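PDB 3R44: fatty acyl CoA synthetase FADD13 (FATTY-ACYL-CoA SYNTHETASE) from Mycobacterium tuberculosis, which belongs to the ANL superfamily of AMP-binding enzymes, whose chains fold into a large N-terminal domain followed by a small C-terminal domain. Local coordinates for residues L63-G68 against A89-V94; V71-P76 against A93-I98; L173-T178 against G187-H192; Y315-S320 against F392-I397; E421-A426 against A480-P485. All coordinates share one frame; numbering follows the deposited sequence. Where two conformers were deposited one is given.

In the fold
Contact 2 is wholly buried and contact 3 largely so; both rest on backbone hydrogen bonds between strands, parallel in the first and antiparallel in the second. They meet edge to edge, Ala95 pairing by its backbone with Leu173 and Ile175. Contact 1 shares Ala93 and Val94 with contact 2 but lies nearer the surface, where one hydrogen bond and a few apolar groups join a loop to a helix end. Contact 4, also buried, works through side chains and touches contact 3, since His190 NE2 meets Thr318 O. Contact 5 is the surface case, a tyrosine laid against strand 421-423, centred about 47 Å from contact 1; Tyr424 lies against Gly395 and Ile397 of contact 4.

Contact 1: L63-G68 against A89-V94; sequences LGIAKG and AKLGAV
Lys67 lies against the end of helix 79-91, where the carbonyls of Leu91 and Gly92 meet the loop 63-68. Its CA approaches Gly92 O at 3.5 Å in a CA-H...O contact. Its CB stands 3.9 Å from Leu91 O, and CG, anti to the backbone N (chi1 -179°), passes 3.8 Å from Gly92 O. Beyond CG the chain runs on extended and turns only at its last torsion, where NZ forms a salt bridge with Asp171. The root of the side chain thus lies along the last carbonyls while the charge is met beyond the two segments. Next in the chain, Gly68 N donates to Gly92 O over 2.7 Å, approaching 43° out of the carbonyl plane; this is the one hydrogen bond between the two segments. Gly92 itself ends its helix in a Schellman motif with positive phi, and Gly64 does the same for helix 46-62, an instance of two helices closed alike before their chains turn toward the sheet. On the apolar side, Ile65 CG2 presses on Ala93 CB at 3.3 Å, tighter than usual for two carbons, and touches Leu91 CD1 more loosely at 4.3 Å. Ile65 and Leu91 both also rest on Leu60 of helix 46-62, and Val94 packs on strand 172-178, so the contact sits between two helix ends and the strands 70-74 and 94-97 that follow them.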
# COMPACT_ATOMS: atom_id res chain seq x y z
N LEU A 63 16.95 -5.52 24.80
CA LEU A 63 17.09 -4.09 24.54
C LEU A 63 16.08 -3.23 25.28
O LEU A 63 16.15 -2.00 25.22
CB LEU A 63 17.03 -3.84 23.03
CG LEU A 63 18.10 -4.52 22.19
CD1 LEU A 63 17.82 -4.39 20.66
CD2 LEU A 63 19.48 -3.97 22.53
N GLY A 64 15.20 -3.82 26.07
CA GLY A 64 14.34 -3.01 26.91
C GLY A 64 12.97 -2.86 26.31
O GLY A 64 12.11 -2.19 26.89
N ILE A 65 12.73 -3.52 25.18
CA ILE A 65 11.41 -3.44 24.55
C ILE A 65 10.37 -4.21 25.38
O ILE A 65 10.57 -5.36 25.78
CB ILE A 65 11.41 -3.93 23.07
CG1 ILE A 65 12.16 -2.97 22.16
CG2 ILE A 65 9.95 -4.21 22.56
CD1 ILE A 65 11.63 -1.53 22.10
N ALA A 66 9.28 -3.53 25.70
CA ALA A 66 8.19 -4.10 26.46
C ALA A 66 6.92 -3.78 25.73
O ALA A 66 6.93 -3.12 24.68
CB ALA A 66 8.16 -3.51 27.90
N LYS A 67 5.82 -4.26 26.28
CA LYS A 67 4.50 -4.01 25.71
C LYS A 67 4.26 -2.53 25.42
O LYS A 67 4.44 -1.66 26.28
CB LYS A 67 3.40 -4.52 26.65
CG LYS A 67 1.99 -4.32 26.10
CD LYS A 67 0.93 -4.80 27.11
CE LYS A 67 -0.48 -4.52 26.58
NZ LYS A 67 -0.43 -4.57 25.11
N GLY A 68 3.94 -2.24 24.17
CA GLY A 68 3.55 -0.91 23.73
C GLY A 68 4.74 -0.11 23.15
O GLY A 68 4.50 0.86 22.42
N ALA A 89 5.33 -8.64 17.84
CA ALA A 89 3.93 -9.06 18.06
C ALA A 89 3.77 -9.93 19.33
O ALA A 89 2.91 -9.70 20.18
CB ALA A 89 3.36 -9.77 16.81
N LYS A 90 4.65 -10.92 19.50
CA LYS A 90 4.61 -11.80 20.66
C LYS A 90 4.83 -11.04 21.96
O LYS A 90 4.29 -11.43 22.99
CB LYS A 90 5.66 -12.90 20.56
CG LYS A 90 5.35 -13.90 19.41
CD LYS A 90 6.51 -14.92 19.35
CE LYS A 90 6.45 -15.78 18.11
NZ LYS A 90 5.93 -17.04 18.52
N LEU A 91 5.65 -9.99 21.92
CA LEU A 91 5.91 -9.13 23.09
C LEU A 91 4.91 -8.02 23.37
O LEU A 91 4.98 -7.38 24.45
CB LEU A 91 7.29 -8.46 22.93
CG LEU A 91 8.51 -9.36 22.85
CD1 LEU A 91 9.75 -8.53 22.58
CD2 LEU A 91 8.70 -10.12 24.15
N GLY A 92 3.99 -7.77 22.46
CA GLY A 92 3.04 -6.67 22.58
C GLY A 92 3.68 -5.33 22.21
O GLY A 92 3.15 -4.26 22.48
N ALA A 93 4.85 -5.43 21.59
CA ALA A 93 5.54 -4.29 20.99
C ALA A 93 4.95 -3.85 19.65
O ALA A 93 4.17 -4.55 19.00
CB ALA A 93 7.13 -4.53 20.90
N VAL A 94 5.38 -2.67 19.21
CA VAL A 94 4.77 -2.02 18.09
C VAL A 94 5.85 -1.75 17.02
O VAL A 94 6.82 -1.02 17.25
CB VAL A 94 4.09 -0.74 18.54
CG1 VAL A 94 3.43 -0.01 17.35
CG2 VAL A 94 3.04 -1.04 19.65

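Contact 2: V71-P76 against A93-I98; sequences VALLMP and AVAVPI
Val71 and Ala95 form the first bridge of a parallel pair, the two strands of a beta-alpha-beta unit whose crossover is helix 79-91. Four backbone bonds link them. Val71 N donates to Val94 O at 2.8 Å, nearly along the C=O axis, and Val71 O receives Val96 N. Leu73 N then donates to Val96 O from well above the carbonyl plane, and Leu73 O takes Ile98 N at 2.8 Å in a nearly straight bond of 168°. CA-H groups of Ala95, Ala72 and Pro97 add weaker contacts to Val71 O, Val96 O and Leu73 O in turn. The ladder thus illustrates how a proline fits a parallel pair: Pro97 has no N-H to give, but in this register the donors needed are those of Val96 and Ile98. The polar groups of Ala72 and Leu74 are used on the other side, by strand 118-121 and Gly122 just after it, and Ala95 bonds to Leu173 and Ile175. Where the strands part, a water accepts from Met75 N and lies close to Leu73 O and 2.7 Å from Ile98 O, to either of which it may donate. Helix 104-114 covers the face carrying Ala72 and Val96. On that side Ala72 CB meets Ile98 CD1 at 3.8 Å, while Leu74 CD1 rests on Ile98 CG2 at 3.6 Å.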
# COMPACT_ATOMS: atom_id res chain seq x y z
N VAL A 71 9.44 -0.23 17.92
CA VAL A 71 10.70 -0.71 17.30
C VAL A 71 10.60 -0.34 15.82
O VAL A 71 9.73 -0.88 15.09
CB VAL A 71 10.83 -2.27 17.36
CG1 VAL A 71 12.21 -2.67 16.78
CG2 VAL A 71 10.61 -2.74 18.83
N ALA A 72 11.42 0.60 15.39
CA ALA A 72 11.42 0.98 13.97
C ALA A 72 12.25 -0.03 13.17
O ALA A 72 13.31 -0.49 13.61
CB ALA A 72 11.99 2.42 13.78
N LEU A 73 11.78 -0.30 11.96
CA LEU A 73 12.41 -1.27 11.05
C LEU A 73 12.72 -0.57 9.76
O LEU A 73 11.80 -0.16 9.04
CB LEU A 73 11.51 -2.49 10.82
CG LEU A 73 11.10 -3.29 12.06
CD1 LEU A 73 10.05 -4.36 11.65
CD2 LEU A 73 12.30 -3.89 12.74
N LEU A 74 14.00 -0.38 9.49
CA LEU A 74 14.46 0.30 8.25
C LEU A 74 15.45 -0.60 7.51
O LEU A 74 16.67 -0.49 7.68
CB LEU A 74 15.11 1.64 8.65
CG LEU A 74 15.52 2.65 7.59
CD1 LEU A 74 14.27 3.12 6.75
CD2 LEU A 74 16.30 3.87 8.16
N MET A 75 14.91 -1.55 6.75
CA MET A 75 15.74 -2.60 6.23
C MET A 75 15.13 -3.24 4.98
O MET A 75 13.94 -3.10 4.69
CB MET A 75 15.98 -3.69 7.29
CG MET A 75 14.71 -4.35 7.75
SD MET A 75 14.92 -5.26 9.33
CE MET A 75 14.74 -3.93 10.46
N PRO A 76 15.98 -3.98 4.26
CA PRO A 76 15.52 -4.68 3.10
C PRO A 76 14.64 -5.84 3.46
O PRO A 76 14.63 -6.32 4.61
CB PRO A 76 16.79 -5.27 2.50
CG PRO A 76 17.78 -5.21 3.49
CD PRO A 76 17.44 -4.11 4.43
N ALA A 93 4.85 -5.43 21.59
CA ALA A 93 5.54 -4.29 20.99
C ALA A 93 4.95 -3.85 19.65
O ALA A 93 4.17 -4.55 19.00
CB ALA A 93 7.13 -4.53 20.90
N VAL A 94 5.38 -2.67 19.21
CA VAL A 94 4.77 -2.02 18.09
C VAL A 94 5.85 -1.75 17.02
O VAL A 94 6.82 -1.02 17.25
CB VAL A 94 4.09 -0.74 18.54
CG1 VAL A 94 3.43 -0.01 17.35
CG2 VAL A 94 3.04 -1.04 19.65
N ALA A 95 5.72 -2.43 15.90
CA ALA A 95 6.66 -2.27 14.84
C ALA A 95 6.35 -1.01 14.06
O ALA A 95 5.20 -0.67 13.84
CB ALA A 95 6.65 -3.51 13.88
N VAL A 96 7.40 -0.32 13.65
CA VAL A 96 7.31 0.90 12.85
C VAL A 96 8.13 0.68 11.55
O VAL A 96 9.33 1.02 11.45
CB VAL A 96 7.77 2.18 13.58
CG1 VAL A 96 7.50 3.39 12.72
CG2 VAL A 96 7.02 2.35 14.94
N PRO A 97 7.48 0.12 10.55
CA PRO A 97 8.25 -0.16 9.32
C PRO A 97 8.41 1.12 8.51
O PRO A 97 7.38 1.76 8.17
CB PRO A 97 7.35 -1.14 8.54
CG PRO A 97 6.31 -1.57 9.42
CD PRO A 97 6.14 -0.53 10.52
N ILE A 98 9.63 1.45 8.14
CA ILE A 98 9.90 2.71 7.45
C ILE A 98 10.39 2.50 6.03
O ILE A 98 11.27 1.64 5.78
CB ILE A 98 10.91 3.55 8.25
CG1 ILE A 98 10.37 3.82 9.68
CG2 ILE A 98 11.21 4.86 7.53
CD1 ILE A 98 11.38 4.49 10.63
O HOH W 1 11.86 -0.99 6.24

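Contact 3: L173-T178 against G187-H192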
# COMPACT_ATOMS: atom_id res chain seq x y z
N LEU A 173 -0.12 -2.86 17.34
CA LEU A 173 0.82 -3.78 16.71
C LEU A 173 1.79 -3.07 15.76
O LEU A 173 2.96 -3.46 15.67
CB LEU A 173 0.06 -4.88 15.92
CG LEU A 173 0.90 -5.90 15.12
CD1 LEU A 173 2.01 -6.54 15.99
CD2 LEU A 173 0.08 -6.99 14.44
N PHE A 174 1.31 -2.17 14.93
CA PHE A 174 2.25 -1.43 14.08
C PHE A 174 1.79 -0.03 13.83
O PHE A 174 0.57 0.25 13.94
CB PHE A 174 2.68 -2.21 12.83
CG PHE A 174 1.64 -2.36 11.78
CD1 PHE A 174 1.47 -1.37 10.82
CD2 PHE A 174 0.91 -3.51 11.66
CE1 PHE A 174 0.49 -1.47 9.79
CE2 PHE A 174 -0.05 -3.65 10.64
CZ PHE A 174 -0.25 -2.63 9.69
N ILE A 175 2.75 0.83 13.47
CA ILE A 175 2.44 2.17 13.00
C ILE A 175 3.09 2.35 11.66
O ILE A 175 4.29 2.18 11.52
CB ILE A 175 2.95 3.28 13.94
CG1 ILE A 175 2.48 3.13 15.38
CG2 ILE A 175 2.46 4.64 13.45
CD1 ILE A 175 3.32 3.84 16.42
N MET A 176 2.28 2.65 10.67
CA MET A 176 2.77 2.89 9.35
C MET A 176 2.46 4.31 8.92
O MET A 176 1.31 4.80 9.01
CB MET A 176 2.19 1.84 8.36
CG MET A 176 2.68 0.36 8.63
SD MET A 176 2.98 -0.58 7.11
CE MET A 176 2.40 0.60 5.97
N TYR A 177 3.47 5.01 8.44
CA TYR A 177 3.29 6.44 8.09
C TYR A 177 2.72 6.68 6.66
O TYR A 177 3.11 6.02 5.71
CB TYR A 177 4.59 7.23 8.40
CG TYR A 177 4.64 7.50 9.87
CD1 TYR A 177 4.95 6.47 10.77
CD2 TYR A 177 4.29 8.73 10.38
CE1 TYR A 177 4.96 6.67 12.11
CE2 TYR A 177 4.32 8.96 11.76
CZ TYR A 177 4.64 7.92 12.62
OH TYR A 177 4.63 8.13 13.96
N THR A 178 1.75 7.58 6.54
CA THR A 178 1.14 7.90 5.23
C THR A 178 1.06 9.43 5.09
O THR A 178 0.81 10.15 6.09
CB THR A 178 -0.28 7.26 5.10
OG1 THR A 178 -0.74 7.34 3.73
CG2 THR A 178 -1.27 7.95 6.01
N GLY A 187 0.90 8.88 11.41
CA GLY A 187 1.12 7.48 11.70
C GLY A 187 -0.15 6.75 11.86
O GLY A 187 -0.96 7.07 12.73
N VAL A 188 -0.33 5.75 11.02
CA VAL A 188 -1.54 4.94 11.04
C VAL A 188 -1.34 3.73 11.99
O VAL A 188 -0.44 2.91 11.76
CB VAL A 188 -1.85 4.44 9.63
CG1 VAL A 188 -3.07 3.49 9.65
CG2 VAL A 188 -2.08 5.63 8.69
N VAL A 189 -2.11 3.66 13.09
CA VAL A 189 -1.94 2.62 14.11
C VAL A 189 -2.83 1.43 13.79
O VAL A 189 -4.04 1.58 13.73
CB VAL A 189 -2.28 3.13 15.56
CG1 VAL A 189 -2.04 1.99 16.60
CG2 VAL A 189 -1.45 4.43 15.85
N HIS A 190 -2.22 0.28 13.56
CA HIS A 190 -2.96 -0.99 13.45
C HIS A 190 -2.72 -1.89 14.66
O HIS A 190 -1.73 -1.77 15.35
CB HIS A 190 -2.65 -1.71 12.12
CG HIS A 190 -3.36 -1.10 10.95
ND1 HIS A 190 -4.72 -1.26 10.74
CD2 HIS A 190 -2.94 -0.22 10.00
CE1 HIS A 190 -5.08 -0.53 9.70
NE2 HIS A 190 -4.02 0.10 9.23
N THR A 191 -3.64 -2.80 14.87
CA THR A 191 -3.67 -3.67 16.02
C THR A 191 -3.62 -5.14 15.55
O THR A 191 -3.59 -5.44 14.32
CB THR A 191 -4.97 -3.46 16.80
OG1 THR A 191 -6.08 -3.78 15.92
CG2 THR A 191 -5.04 -2.00 17.39
N HIS A 192 -3.49 -6.05 16.52
CA HIS A 192 -3.50 -7.46 16.21
C HIS A 192 -4.87 -7.76 15.53
O HIS A 192 -4.94 -8.51 14.57
CB HIS A 192 -3.32 -8.35 17.44
CG HIS A 192 -1.96 -8.26 18.06
ND1 HIS A 192 -0.99 -9.23 17.91
CD2 HIS A 192 -1.35 -7.23 18.69
CE1 HIS A 192 0.13 -8.84 18.50
NE2 HIS A 192 -0.08 -7.64 19.03
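Leu173, His190 and Val188 bury most surface in this antiparallel beta hairpin, whose connection is the Gly-, Ser- and Thr-rich loop that is a signature of the superfamily. At one end the pairing is kinked by a classic beta bulge: Leu173 and Phe174 both face His190, and its carbonyl O accepts both amides, Leu173 N at 2.8 Å in the carbonyl plane and Phe174 N from above it. From the bulge, CD1 of Leu173 reaches over a face of the His192 imidazole, 4.1 Å from its centroid. His192 belongs to the pocket of the bound histidine, and its ND1 bonds Ile18 N. The side chain of His190 has three partners. Its CB sits over the ring of Phe174, 3.7 Å from the centroid, a CH-pi contact made possible because Phe174 CG takes the crowded position between N and carbonyl carbon (chi1 72°). ND1 bonds Ser194 OG, and NE2 the carbonyl of Thr318, so the imidazole is fixed at both nitrogens. Val188, hydrogen-bonded through its backbone to Met176 in both directions, sets CB 3.2 Å from Met176 O. Gly187, with no side chain, brings its CA over the centre of the Tyr177 ring, 3.5 Å from the centroid. At the far end Val188 CG2 meets Thr178 CG2 at 3.6 Å.

Contact 4: Y315-S320 against F392-I397; sequences YALTES and FRTGDI
Tyr315 OH donates to Asp396 OD2 over 2.6 Å, the single hydrogen bond between segments 315-320 and 392-397. The proton arrives on the anti side of the carboxylate, which is turned 68° from the phenol ring, and OD2 lies at the ring edge. The same hydroxyl meets Thr394 CB tip to tip at 3.4 Å. Leu317 CD1 touches both Thr394 CB and, in plane, the edge of the Phe392 ring, 3.9 Å from CE2, and Glu319 crosses the tip of that ring with its CB and CG, CG 3.6 Å from CZ. A second shell sets these groups. Thr394 OG1 accepts Asp396 N in an ST turn, which shapes the corner at Gly395; OG1 also bonds the carbonyl of Val365. Glu319 OE2 is taken by Tyr376 OH, while Asp396 gives OD2 to Arg411 as well and OD1 to Leu412 N. The contact joins the end of strand 310-316, in the large mixed sheet, to the corner between two smaller sheets; the stretches YALTE and TGD are recognisable signature sequences of the superfamily. With three partners on its two oxygens, the Asp396 carboxylate is fixed in rotation, and tyrosine and arginine share one of them.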
# COMPACT_ATOMS: atom_id res chain seq x y z
N TYR A 315 -8.53 -2.03 -4.34
CA TYR A 315 -8.38 -0.76 -3.74
C TYR A 315 -8.20 -0.95 -2.24
O TYR A 315 -9.00 -1.66 -1.60
CB TYR A 315 -9.63 0.04 -3.98
CG TYR A 315 -9.73 1.32 -3.18
CD1 TYR A 315 -8.95 2.44 -3.51
CD2 TYR A 315 -10.60 1.41 -2.10
CE1 TYR A 315 -9.09 3.63 -2.83
CE2 TYR A 315 -10.72 2.59 -1.39
CZ TYR A 315 -9.96 3.69 -1.75
OH TYR A 315 -10.10 4.85 -1.02
N ALA A 316 -7.16 -0.29 -1.70
CA ALA A 316 -6.92 -0.32 -0.24
C ALA A 316 -6.10 0.91 0.10
O ALA A 316 -5.58 1.57 -0.82
CB ALA A 316 -6.17 -1.58 0.13
N LEU A 317 -5.93 1.18 1.39
CA LEU A 317 -5.21 2.35 1.87
C LEU A 317 -4.37 1.82 2.99
O LEU A 317 -4.71 0.80 3.56
CB LEU A 317 -6.17 3.38 2.46
CG LEU A 317 -7.21 4.05 1.58
CD1 LEU A 317 -7.75 5.27 2.36
CD2 LEU A 317 -6.55 4.49 0.28
N THR A 318 -3.38 2.57 3.42
CA THR A 318 -2.75 2.30 4.71
C THR A 318 -3.73 2.16 5.88
O THR A 318 -3.62 1.22 6.66
CB THR A 318 -1.64 3.33 4.98
OG1 THR A 318 -0.75 3.31 3.84
CG2 THR A 318 -0.85 2.99 6.23
N GLU A 319 -4.71 3.05 5.94
CA GLU A 319 -5.74 3.08 6.99
C GLU A 319 -6.62 1.83 7.01
O GLU A 319 -7.25 1.55 8.01
CB GLU A 319 -6.59 4.32 6.84
CG GLU A 319 -5.85 5.60 7.23
CD GLU A 319 -5.22 6.34 6.03
OE1 GLU A 319 -4.78 5.68 5.02
OE2 GLU A 319 -5.08 7.60 6.16
N SER A 320 -6.71 1.13 5.89
CA SER A 320 -7.50 -0.11 5.80
C SER A 320 -6.66 -1.38 5.83
O SER A 320 -7.14 -2.47 5.53
CB SER A 320 -8.40 -0.07 4.58
OG SER A 320 -7.64 -0.25 3.43
N PHE A 392 -15.05 5.07 8.01
CA PHE A 392 -13.82 5.78 7.75
C PHE A 392 -13.92 6.54 6.42
O PHE A 392 -14.21 5.94 5.40
CB PHE A 392 -12.62 4.83 7.68
CG PHE A 392 -11.37 5.51 7.27
CD1 PHE A 392 -10.71 6.37 8.15
CD2 PHE A 392 -10.85 5.34 6.02
CE1 PHE A 392 -9.60 7.06 7.74
CE2 PHE A 392 -9.74 6.00 5.63
CZ PHE A 392 -9.09 6.86 6.48
N ARG A 393 -13.68 7.84 6.44
CA ARG A 393 -13.71 8.65 5.23
C ARG A 393 -12.36 8.69 4.54
O ARG A 393 -11.37 9.25 5.07
CB ARG A 393 -14.16 10.04 5.57
CG ARG A 393 -15.57 10.05 6.18
CD ARG A 393 -16.10 11.40 6.62
NE ARG A 393 -16.00 12.42 5.59
CZ ARG A 393 -16.36 13.70 5.72
NH1 ARG A 393 -16.90 14.16 6.82
NH2 ARG A 393 -16.18 14.51 4.70
N THR A 394 -12.28 8.12 3.36
CA THR A 394 -11.00 7.96 2.69
C THR A 394 -10.46 9.26 2.08
O THR A 394 -9.26 9.35 1.87
CB THR A 394 -11.07 6.90 1.55
OG1 THR A 394 -11.97 7.38 0.53
CG2 THR A 394 -11.57 5.53 2.06
N GLY A 395 -11.33 10.22 1.74
CA GLY A 395 -10.93 11.39 1.00
C GLY A 395 -10.85 11.12 -0.49
O GLY A 395 -10.55 12.02 -1.28
N ASP A 396 -11.10 9.86 -0.88
CA ASP A 396 -11.06 9.49 -2.30
C ASP A 396 -12.49 9.51 -2.81
O ASP A 396 -13.44 9.21 -2.07
CB ASP A 396 -10.48 8.08 -2.46
CG ASP A 396 -9.01 7.96 -2.06
OD1 ASP A 396 -8.25 8.96 -1.94
OD2 ASP A 396 -8.61 6.81 -1.82
N ILE A 397 -12.70 9.89 -4.07
CA ILE A 397 -14.02 9.96 -4.63
C ILE A 397 -14.21 8.77 -5.58
O ILE A 397 -13.28 8.41 -6.34
CB ILE A 397 -14.23 11.26 -5.43
CG1 ILE A 397 -13.98 12.49 -4.55
CG2 ILE A 397 -15.64 11.30 -6.09
CD1 ILE A 397 -14.74 12.51 -3.23

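Contact 5: E421-A426 against A480-P485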
# COMPACT_ATOMS: atom_id res chain seq x y z
N GLU A 421 -11.86 25.99 -0.66
CA GLU A 421 -12.85 25.01 -1.15
C GLU A 421 -12.13 23.83 -1.80
O GLU A 421 -11.14 24.02 -2.53
CB GLU A 421 -13.74 25.63 -2.23
CG GLU A 421 -14.48 26.92 -1.82
CD GLU A 421 -15.91 26.68 -1.28
OE1 GLU A 421 -16.15 25.68 -0.56
OE2 GLU A 421 -16.81 27.51 -1.59
N ASN A 422 -12.63 22.63 -1.56
CA ASN A 422 -12.03 21.42 -2.13
C ASN A 422 -12.55 21.19 -3.53
O ASN A 422 -13.74 21.18 -3.73
CB ASN A 422 -12.36 20.20 -1.29
CG ASN A 422 -11.63 20.17 0.03
OD1 ASN A 422 -10.83 21.06 0.33
ND2 ASN A 422 -11.91 19.16 0.84
N VAL A 423 -11.65 20.95 -4.48
CA VAL A 423 -11.99 20.69 -5.85
C VAL A 423 -11.27 19.42 -6.27
O VAL A 423 -10.02 19.36 -6.17
CB VAL A 423 -11.49 21.88 -6.74
CG1 VAL A 423 -11.85 21.70 -8.12
CG2 VAL A 423 -12.07 23.19 -6.23
N TYR A 424 -12.00 18.41 -6.75
CA TYR A 424 -11.32 17.23 -7.26
C TYR A 424 -11.22 17.31 -8.80
O TYR A 424 -12.18 17.67 -9.51
CB TYR A 424 -11.95 15.88 -6.85
CG TYR A 424 -11.82 15.45 -5.40
CD1 TYR A 424 -10.80 14.59 -4.98
CD2 TYR A 424 -12.75 15.88 -4.47
CE1 TYR A 424 -10.73 14.16 -3.62
CE2 TYR A 424 -12.70 15.48 -3.14
CZ TYR A 424 -11.68 14.61 -2.70
OH TYR A 424 -11.63 14.18 -1.34
N PRO A 425 -10.05 16.96 -9.32
CA PRO A 425 -9.77 17.10 -10.74
C PRO A 425 -10.74 16.33 -11.63
O PRO A 425 -11.07 16.84 -12.69
CB PRO A 425 -8.38 16.48 -10.87
CG PRO A 425 -7.74 16.84 -9.63
CD PRO A 425 -8.82 16.57 -8.62
N ALA A 426 -11.21 15.15 -11.21
CA ALA A 426 -12.08 14.32 -12.05
C ALA A 426 -13.38 15.03 -12.35
O ALA A 426 -13.96 14.83 -13.40
CB ALA A 426 -12.39 12.94 -11.39
N ALA A 480 -20.43 24.25 -10.53
CA ALA A 480 -20.41 25.44 -9.70
C ALA A 480 -19.24 26.34 -10.10
O ALA A 480 -18.17 25.86 -10.54
CB ALA A 480 -20.30 25.03 -8.23
N ARG A 481 -19.44 27.64 -9.97
CA ARG A 481 -18.44 28.65 -10.34
C ARG A 481 -17.05 28.39 -9.71
O ARG A 481 -16.03 28.50 -10.40
CB ARG A 481 -18.96 30.06 -10.02
CG ARG A 481 -18.42 31.19 -10.89
N TYR A 482 -16.98 28.04 -8.41
CA TYR A 482 -15.68 27.84 -7.73
C TYR A 482 -14.90 26.62 -8.24
O TYR A 482 -13.71 26.52 -8.00
CB TYR A 482 -15.83 27.76 -6.20
CG TYR A 482 -16.36 26.44 -5.66
CD1 TYR A 482 -15.49 25.47 -5.15
CD2 TYR A 482 -17.72 26.15 -5.67
CE1 TYR A 482 -15.97 24.26 -4.66
CE2 TYR A 482 -18.21 24.94 -5.16
CZ TYR A 482 -17.33 24.01 -4.66
OH TYR A 482 -17.79 22.81 -4.17
N LYS A 483 -15.58 25.73 -8.95
CA LYS A 483 -14.98 24.55 -9.53
C LYS A 483 -14.46 24.73 -10.98
O LYS A 483 -13.89 23.82 -11.53
CB LYS A 483 -16.00 23.41 -9.56
CG LYS A 483 -16.25 22.70 -8.25
CD LYS A 483 -17.18 21.51 -8.52
CE LYS A 483 -17.37 20.67 -7.30
NZ LYS A 483 -18.13 21.37 -6.27
N LEU A 484 -14.71 25.87 -11.59
CA LEU A 484 -14.24 26.11 -12.94
C LEU A 484 -12.73 26.14 -12.90
O LEU A 484 -12.18 26.74 -11.98
CB LEU A 484 -14.73 27.46 -13.44
CG LEU A 484 -16.26 27.56 -13.50
CD1 LEU A 484 -16.71 28.87 -14.08
CD2 LEU A 484 -16.79 26.39 -14.29
N PRO A 485 -12.08 25.58 -13.95
CA PRO A 485 -10.62 25.68 -14.07
C PRO A 485 -10.24 27.14 -14.15
O PRO A 485 -10.97 27.91 -14.81
CB PRO A 485 -10.32 24.97 -15.41
CG PRO A 485 -11.55 24.92 -16.13
CD PRO A 485 -12.70 25.05 -15.18
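Tyr482 turns one face of its ring to Glu421 and the other to its neighbour Lys483. On the first face the glutamate carboxylate is stacked, its plane 20° from the ring and OE2 4.2 Å above the centre, and Glu421 CB comes closer still, 3.4 Å from Tyr482 CD1. Against the opposite face lies Lys483 CG, toward the rim and 3.9 Å above the plane. At the edge, Asn422 O sits in the plane of the ring, 3.9 Å from Tyr482 CE1. The ring reaches strand 421-423 because CG stands between the backbone N and the carbonyl carbon (chi1 77°). Deeper in, Val423 CG2 touches Tyr482 CD1 at 4.2 Å, and Val423 itself packs on Ile428 of helix 425-432. Lys483 extends along the ring, then bends so that NZ donates to Tyr482 OH over 2.6 Å. The contact ties strand 421-423 to the 3-10 turn after helix 468-478, at the surface of the small C-terminal domain. As an aromatic ring between acid and base it joins its segments mainly by van der Waals contact, without a polar bond. The ammonium at the phenol oxygen may make the hydroxyl somewhat more acidic, an effect the nearby Glu421 carboxylate would partly offset.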